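Long-range contact in GTP cyclohydrolase 1 type 2 homolog (Escherichia coli, Escherichia coli O157:H7, PDB 1NMO), which binds a pair of metal ions within a ring-shaped hexamer and may take part in breaking down radiation-damaged nucleotides: residues 99-111 and 218-230. Sequence-based numbering, arbitrary orientation.
Sequences PLDAHPELGNNAQ and TERGGIRALSEWL. With FE (Fe (III) ion), chain H; FE (Fe (III) ion), chain G.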
ATOM      1  N   PRO A  99      42.585  -2.525  -6.405  1.00 14.76           N
ATOM      2  CA  PRO A  99      43.347  -1.375  -5.895  1.00 15.24           C
ATOM      3  C   PRO A  99      42.435  -0.318  -5.301  1.00 15.64           C
ATOM      4  O   PRO A  99      42.793   0.382  -4.309  1.00 17.93           O
ATOM      5  CB  PRO A  99      44.117  -0.880  -7.130  1.00 14.14           C
ATOM      6  CG  PRO A  99      44.323  -2.186  -7.928  1.00 13.34           C
ATOM      7  CD  PRO A  99      42.923  -2.812  -7.803  1.00 14.10           C
ATOM      8  N   LEU A 100      41.234  -0.180  -5.857  1.00 15.77           N
ATOM      9  CA  LEU A 100      40.317   0.870  -5.318  1.00 14.17           C
ATOM     10  C   LEU A 100      39.584   0.394  -4.049  1.00 13.73           C
ATOM     11  O   LEU A 100      38.892   1.163  -3.397  1.00 15.34           O
ATOM     12  CB  LEU A 100      39.351   1.357  -6.422  1.00 11.00           C
ATOM     13  CG  LEU A 100      38.619   2.700  -6.168  1.00  9.77           C
ATOM     14  CD1 LEU A 100      39.611   3.835  -5.869  1.00  6.97           C
ATOM     15  CD2 LEU A 100      37.958   3.065  -7.504  1.00  9.39           C
ATOM     16  N   ASP A 101      39.720  -0.875  -3.707  1.00 13.56           N
ATOM     17  CA  ASP A 101      39.171  -1.365  -2.435  1.00 15.22           C
ATOM     18  C   ASP A 101      40.241  -1.177  -1.347  1.00 15.75           C
ATOM     19  O   ASP A 101      39.978  -0.613  -0.290  1.00 16.28           O
ATOM     20  CB  ASP A 101      38.800  -2.879  -2.505  1.00 15.04           C
ATOM     21  CG  ASP A 101      37.515  -3.111  -3.251  1.00 15.01           C
ATOM     22  OD1 ASP A 101      36.564  -2.349  -2.959  1.00 16.00           O
ATOM     23  OD2 ASP A 101      37.442  -3.997  -4.143  1.00 16.94           O
ATOM     24  N   ALA A 102      41.461  -1.650  -1.648  1.00 16.95           N
ATOM     25  CA  ALA A 102      42.590  -1.611  -0.709  1.00 17.35           C
ATOM     26  C   ALA A 102      43.306  -0.286  -0.389  1.00 17.02           C
ATOM     27  O   ALA A 102      43.724  -0.099   0.730  1.00 17.36           O
ATOM     28  CB  ALA A 102      43.629  -2.659  -1.118  1.00 15.25           C
ATOM     29  N   HIS A 103      43.436   0.664  -1.296  1.00 17.25           N
ATOM     30  CA  HIS A 103      44.178   1.896  -0.901  1.00 16.53           C
ATOM     31  C   HIS A 103      43.875   2.474   0.516  1.00 16.03           C
ATOM     32  O   HIS A 103      42.754   2.876   0.821  1.00 16.09           O
ATOM     33  CB  HIS A 103      43.993   2.977  -1.981  1.00 15.85           C
ATOM     34  CG  HIS A 103      45.045   4.030  -1.954  1.00 16.58           C
ATOM     35  ND1 HIS A 103      44.822   5.296  -1.426  1.00 15.98           N
ATOM     36  CD2 HIS A 103      46.373   3.962  -2.233  1.00 16.58           C
ATOM     37  CE1 HIS A 103      45.966   5.953  -1.374  1.00 13.93           C
ATOM     38  NE2 HIS A 103      46.923   5.165  -1.855  1.00 15.05           N
ATOM     39  N   PRO A 104      44.903   2.631   1.368  1.00 15.71           N
ATOM     40  CA  PRO A 104      44.607   3.145   2.717  1.00 15.27           C
ATOM     41  C   PRO A 104      43.960   4.541   2.844  1.00 15.82           C
ATOM     42  O   PRO A 104      43.416   4.925   3.893  1.00 15.24           O
ATOM     43  CB  PRO A 104      45.964   3.102   3.415  1.00 14.85           C
ATOM     44  CG  PRO A 104      46.872   2.182   2.541  1.00 15.15           C
ATOM     45  CD  PRO A 104      46.361   2.566   1.131  1.00 15.98           C
ATOM     46  N   GLU A 105      44.041   5.334   1.796  1.00 15.22           N
ATOM     47  CA  GLU A 105      43.526   6.671   1.894  1.00 15.07           C
ATOM     48  C   GLU A 105      42.229   6.811   1.135  1.00 15.08           C
ATOM     49  O   GLU A 105      41.224   7.267   1.667  1.00 16.30           O
ATOM     50  CB  GLU A 105      44.565   7.631   1.305  1.00 13.91           C
ATOM     51  CG  GLU A 105      43.969   8.988   0.963  1.00 15.13           C
ATOM     52  CD  GLU A 105      44.903   9.905   0.179  1.00 15.63           C
ATOM     53  OE1 GLU A 105      46.099   9.535  -0.079  1.00 17.34           O
ATOM     54  OE2 GLU A 105      44.427  11.025  -0.170  1.00 19.64           O
ATOM     55  N   LEU A 106      42.266   6.370  -0.120  1.00 16.02           N
ATOM     56  CA  LEU A 106      41.168   6.480  -1.108  1.00 15.47           C
ATOM     57  C   LEU A 106      40.249   5.261  -1.220  1.00 15.51           C
ATOM     58  O   LEU A 106      39.135   5.346  -1.752  1.00 16.91           O
ATOM     59  CB  LEU A 106      41.833   6.728  -2.498  1.00 13.94           C
ATOM     60  CG  LEU A 106      42.162   8.147  -3.052  1.00 15.31           C
ATOM     61  CD1 LEU A 106      42.125   9.236  -2.035  1.00 12.06           C
ATOM     62  CD2 LEU A 106      43.442   8.097  -3.833  1.00 13.75           C
ATOM     63  N   GLY A 107      40.732   4.124  -0.769  1.00 14.55           N
ATOM     64  CA  GLY A 107      39.972   2.889  -0.887  1.00 15.64           C
ATOM     65  C   GLY A 107      38.568   2.768  -0.325  1.00 14.83           C
ATOM     66  O   GLY A 107      38.266   3.494   0.619  1.00 15.81           O
ATOM     67  N   ASN A 108      37.738   1.841  -0.876  1.00 13.30           N
ATOM     68  CA  ASN A 108      36.371   1.639  -0.421  1.00 12.33           C
ATOM     69  C   ASN A 108      36.454   1.270   1.060  1.00 12.54           C
ATOM     70  O   ASN A 108      35.691   1.749   1.847  1.00 13.10           O
ATOM     71  CB  ASN A 108      35.652   0.490  -1.152  1.00 11.48           C
ATOM     72  CG  ASN A 108      35.341   0.783  -2.647  1.00 14.24           C
ATOM     73  OD1 ASN A 108      34.877   1.887  -3.038  1.00 14.14           O
ATOM     74  ND2 ASN A 108      35.553  -0.249  -3.491  1.00 11.43           N
ATOM     75  N   ASN A 109      37.358   0.375   1.408  1.00 12.73           N
ATOM     76  CA  ASN A 109      37.525  -0.038   2.794  1.00 13.93           C
ATOM     77  C   ASN A 109      37.814   1.135   3.762  1.00 14.86           C
ATOM     78  O   ASN A 109      37.154   1.251   4.830  1.00 15.04           O
ATOM     79  CB  ASN A 109      38.659  -1.084   2.891  1.00 11.96           C
ATOM     80  CG  ASN A 109      38.166  -2.488   2.575  1.00 13.89           C
ATOM     81  OD1 ASN A 109      36.958  -2.734   2.680  1.00 12.28           O
ATOM     82  ND2 ASN A 109      39.100  -3.446   2.204  1.00 12.00           N
ATOM     83  N   ALA A 110      38.732   2.037   3.407  1.00 13.41           N
ATOM     84  CA  ALA A 110      39.076   3.091   4.355  1.00 13.94           C
ATOM     85  C   ALA A 110      38.043   4.156   4.499  1.00 14.12           C
ATOM     86  O   ALA A 110      37.927   4.723   5.585  1.00 13.13           O
ATOM     87  CB  ALA A 110      40.413   3.724   3.994  1.00 14.13           C
ATOM     88  N   GLN A 111      37.283   4.425   3.418  1.00 14.30           N
ATOM     89  CA  GLN A 111      36.241   5.445   3.407  1.00 13.15           C
ATOM     90  C   GLN A 111      35.025   4.963   4.161  1.00 12.91           C
ATOM     91  O   GLN A 111      34.314   5.737   4.864  1.00 13.70           O
ATOM     92  CB  GLN A 111      35.842   5.795   1.989  1.00 13.67           C
ATOM     93  CG  GLN A 111      37.003   6.220   1.192  1.00 15.37           C
ATOM     94  CD  GLN A 111      37.337   7.671   1.449  1.00 17.97           C
ATOM     95  OE1 GLN A 111      36.440   8.459   1.710  1.00 16.57           O
ATOM     96  NE2 GLN A 111      38.618   8.045   1.305  1.00 17.14           N
ATOM     97  N   THR A 218      28.009   0.264  -0.164  1.00 11.31           N
ATOM     98  CA  THR A 218      29.321   0.309   0.430  1.00 11.19           C
ATOM     99  C   THR A 218      30.503   0.608  -0.499  1.00 12.29           C
ATOM    100  O   THR A 218      31.658   0.819   0.000  1.00 10.79           O
ATOM    101  CB  THR A 218      29.603  -1.000   1.220  1.00 11.00           C
ATOM    102  OG1 THR A 218      29.574  -2.138   0.317  1.00 11.76           O
ATOM    103  CG2 THR A 218      28.481  -1.192   2.344  1.00  9.72           C
ATOM    104  N   GLU A 219      30.243   0.712  -1.818  1.00 12.71           N
ATOM    105  CA  GLU A 219      31.333   0.964  -2.756  1.00 14.10           C
ATOM    106  C   GLU A 219      31.168   2.247  -3.570  1.00 14.52           C
ATOM    107  O   GLU A 219      31.491   2.336  -4.792  1.00 13.15           O
ATOM    108  CB  GLU A 219      31.579  -0.274  -3.642  1.00 13.28           C
ATOM    109  CG  GLU A 219      32.000  -1.426  -2.719  1.00 13.37           C
ATOM    110  CD  GLU A 219      32.628  -2.556  -3.459  1.00 13.58           C
ATOM    111  OE1 GLU A 219      32.346  -2.660  -4.698  1.00 14.98           O
ATOM    112  OE2 GLU A 219      33.384  -3.334  -2.820  1.00 13.59           O
ATOM    113  N   ARG A 220      30.595   3.229  -2.873  1.00 11.83           N
ATOM    114  CA  ARG A 220      30.520   4.530  -3.445  1.00 11.54           C
ATOM    115  C   ARG A 220      31.758   5.243  -2.805  1.00 12.07           C
ATOM    116  O   ARG A 220      32.397   6.078  -3.437  1.00 11.41           O
ATOM    117  CB  ARG A 220      29.250   5.211  -3.003  1.00 10.05           C
ATOM    118  CG  ARG A 220      28.021   4.726  -3.673  1.00  9.62           C
ATOM    119  CD  ARG A 220      26.845   5.383  -2.965  1.00 12.46           C
ATOM    120  NE  ARG A 220      26.694   4.818  -1.602  1.00 14.35           N
ATOM    121  CZ  ARG A 220      25.676   5.103  -0.790  1.00 15.53           C
ATOM    122  NH1 ARG A 220      24.722   5.947  -1.176  1.00 14.05           N
ATOM    123  NH2 ARG A 220      25.601   4.520   0.388  1.00 14.64           N
ATOM    124  N   GLY A 221      32.139   4.877  -1.579  1.00 12.02           N
ATOM    125  CA  GLY A 221      33.233   5.649  -0.975  1.00 12.22           C
ATOM    126  C   GLY A 221      34.491   5.907  -1.793  1.00 11.53           C
ATOM    127  O   GLY A 221      34.903   7.057  -1.950  1.00 11.61           O
ATOM    128  N   GLY A 222      35.101   4.829  -2.297  1.00 12.34           N
ATOM    129  CA  GLY A 222      36.351   4.869  -3.075  1.00 11.80           C
ATOM    130  C   GLY A 222      36.377   5.670  -4.358  1.00 11.46           C
ATOM    131  O   GLY A 222      37.205   6.571  -4.545  1.00 10.86           O
ATOM    132  N   ILE A 223      35.474   5.342  -5.266  1.00 13.36           N
ATOM    133  CA  ILE A 223      35.449   6.061  -6.539  1.00 14.81           C
ATOM    134  C   ILE A 223      35.096   7.529  -6.288  1.00 14.50           C
ATOM    135  O   ILE A 223      35.547   8.435  -7.009  1.00 14.38           O
ATOM    136  CB  ILE A 223      34.451   5.353  -7.516  1.00 15.65           C
ATOM    137  CG1 ILE A 223      34.537   5.945  -8.886  1.00 14.60           C
ATOM    138  CG2 ILE A 223      33.056   5.412  -6.955  1.00 15.50           C
ATOM    139  CD1 ILE A 223      33.743   7.226  -8.910  1.00 18.43           C
ATOM    140  N   ARG A 224      34.273   7.772  -5.264  1.00 16.08           N
ATOM    141  CA  ARG A 224      33.946   9.138  -4.909  1.00 15.49           C
ATOM    142  C   ARG A 224      35.223   9.789  -4.389  1.00 15.02           C
ATOM    143  O   ARG A 224      35.637  10.843  -4.858  1.00 15.04           O
ATOM    144  CB  ARG A 224      32.816   9.217  -3.828  1.00 14.66           C
ATOM    145  CG  ARG A 224      32.383  10.750  -3.542  1.00 14.42           C
ATOM    146  CD  ARG A 224      30.974  10.856  -2.814  1.00 18.31           C
ATOM    147  NE  ARG A 224      30.992   9.897  -1.751  1.00 19.66           N
ATOM    148  CZ  ARG A 224      30.032   9.077  -1.379  1.00 17.89           C
ATOM    149  NH1 ARG A 224      28.854   9.074  -1.989  1.00 15.07           N
ATOM    150  NH2 ARG A 224      30.339   8.236  -0.373  1.00 17.99           N
ATOM    151  N   ALA A 225      35.886   9.155  -3.433  1.00 15.42           N
ATOM    152  CA  ALA A 225      37.095   9.786  -2.916  1.00 16.63           C
ATOM    153  C   ALA A 225      38.091  10.046  -4.046  1.00 17.43           C
ATOM    154  O   ALA A 225      38.654  11.129  -4.113  1.00 19.13           O
ATOM    155  CB  ALA A 225      37.747   8.914  -1.835  1.00 15.05           C
ATOM    156  N   LEU A 226      38.271   9.088  -4.956  1.00 16.95           N
ATOM    157  CA  LEU A 226      39.250   9.260  -6.017  1.00 16.80           C
ATOM    158  C   LEU A 226      38.874  10.408  -6.930  1.00 16.14           C
ATOM    159  O   LEU A 226      39.721  11.189  -7.394  1.00 16.15           O
ATOM    160  CB  LEU A 226      39.405   7.916  -6.782  1.00 15.53           C
ATOM    161  CG  LEU A 226      40.223   7.964  -8.096  1.00 14.98           C
ATOM    162  CD1 LEU A 226      41.714   8.137  -7.779  1.00 13.07           C
ATOM    163  CD2 LEU A 226      40.020   6.661  -8.880  1.00 12.28           C
ATOM    164  N   SER A 227      37.581  10.569  -7.161  1.00 17.52           N
ATOM    165  CA  SER A 227      37.109  11.660  -8.058  1.00 19.01           C
ATOM    166  C   SER A 227      37.457  13.028  -7.472  1.00 19.17           C
ATOM    167  O   SER A 227      37.774  13.952  -8.224  1.00 18.98           O
ATOM    168  CB  SER A 227      35.585  11.582  -8.276  1.00 18.02           C
ATOM    169  OG  SER A 227      35.222  10.318  -8.796  1.00 18.33           O
ATOM    170  N   GLU A 228      37.401  13.150  -6.131  1.00 20.51           N
ATOM    171  CA  GLU A 228      37.732  14.429  -5.448  1.00 20.07           C
ATOM    172  C   GLU A 228      39.233  14.546  -5.511  1.00 19.91           C
ATOM    173  O   GLU A 228      39.779  15.602  -5.777  1.00 20.79           O
ATOM    174  CB  GLU A 228      37.282  14.381  -3.991  1.00 21.15           C
ATOM    175  CG  GLU A 228      35.769  14.329  -3.873  1.00 24.69           C
ATOM    176  CD  GLU A 228      35.281  13.872  -2.488  1.00 29.04           C
ATOM    177  OE1 GLU A 228      36.080  13.128  -1.778  1.00 28.86           O
ATOM    178  OE2 GLU A 228      34.092  14.247  -2.139  1.00 28.77           O
ATOM    179  N   TRP A 229      39.923  13.444  -5.298  1.00 19.63           N
ATOM    180  CA  TRP A 229      41.373  13.521  -5.370  1.00 19.91           C
ATOM    181  C   TRP A 229      41.763  14.010  -6.771  1.00 21.09           C
ATOM    182  O   TRP A 229      42.736  14.763  -6.945  1.00 21.63           O
ATOM    183  CB  TRP A 229      42.003  12.136  -5.183  1.00 19.22           C
ATOM    184  CG  TRP A 229      43.495  12.143  -5.169  1.00 18.81           C
ATOM    185  CD1 TRP A 229      44.313  12.419  -4.086  1.00 18.20           C
ATOM    186  CD2 TRP A 229      44.380  11.887  -6.284  1.00 19.76           C
ATOM    187  NE1 TRP A 229      45.664  12.341  -4.475  1.00 19.44           N
ATOM    188  CE2 TRP A 229      45.717  12.024  -5.812  1.00 18.93           C
ATOM    189  CE3 TRP A 229      44.172  11.567  -7.639  1.00 20.36           C
ATOM    190  CZ2 TRP A 229      46.832  11.842  -6.651  1.00 20.08           C
ATOM    191  CZ3 TRP A 229      45.290  11.389  -8.492  1.00 19.21           C
ATOM    192  CH2 TRP A 229      46.605  11.529  -7.988  1.00 20.70           C
ATOM    193  N   LEU A 230      41.052  13.586  -7.812  1.00 19.85           N
ATOM    194  CA  LEU A 230      41.500  14.088  -9.123  1.00 18.69           C
ATOM    195  C   LEU A 230      41.148  15.580  -9.236  1.00 19.37           C
ATOM    196  O   LEU A 230      41.911  16.349  -9.765  1.00 18.28           O
ATOM    197  CB  LEU A 230      40.855  13.293 -10.265  1.00 15.41           C
ATOM    198  CG  LEU A 230      41.348  11.867 -10.484  1.00 14.41           C
ATOM    199  CD1 LEU A 230      40.181  11.161 -11.108  1.00 13.77           C
ATOM    200  CD2 LEU A 230      42.594  11.808 -11.476  1.00  7.96           C
TER
HETATM  201 FE    FE H 302      35.008  -4.124  -4.221  1.00 25.37          FE
HETATM  202 FE    FE G 301      32.345  -4.645  -5.852  1.00 30.80          FE
HETATM  203  O   HOH W   1      34.233   2.572  -5.359  1.00  4.92           O
HETATM  204  O   HOH W   2      33.304   3.138   0.892  1.00  8.36           O
HETATM  205  O   HOH W   3      33.895   8.880  -0.311  1.00 19.19           O
HETATM  206  O   HOH W   4      35.363  -5.781  -2.559  1.00 20.34           O
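Asn108 and Gly222 bring the two backbones together, their CA atoms 4.2 Å apart, where the N-terminal part of helix 221-233 meets the start of helix 108-116. Gly221 and Gly222, which have no side chains, lie against Gln111 and Asn108, so the backbones come close. Gly222 CA also makes a CA-H...O contact of 3.1 Å with Leu106 O. The Asn108 amide is the polar link. Its OD1 accepts from Gly222 N at 3.0 Å, a bent bond (135° at the hydrogen) with the donor tilted 22° from the carbonyl plane. A water carries the contact on from OD1 to Glu219 O and Ile223 N. On its other side the amide is held by ND2, which donates to Asp101 OD1, although the modelled separation is implausibly short and its exact length doubtful; the amide plane lies nearly parallel to that of the Glu219 carboxylate. This is the second shell of the dinuclear metal site, occupied here by two iron ions, in this member of the NIF3 family. Glu219 bridges the two ions, OE2 on one at 2.3 Å and OE1 on the other; Asp101 and His63 join the first, His64 and His215 the second. Asp101 OD1 and Glu219 OE2, two acceptors 3.3 Å apart, are both bound to the same iron, which probably offsets the repulsion between them, while Thr172 also hydrogen-bonds OE2. Away from the metals the packing turns apolar. Leu100, its CG anti to the backbone N (chi1 -163°), sets CD2 against Ile223 and CD1 4.1 Å from Leu226 CD2. Leu106 CD2 sits over one face of the Trp229 ring, near its rim, and Gln111 bends at chi2 to lay its amide on Ala225 CB, with NE2 3.4 Å away.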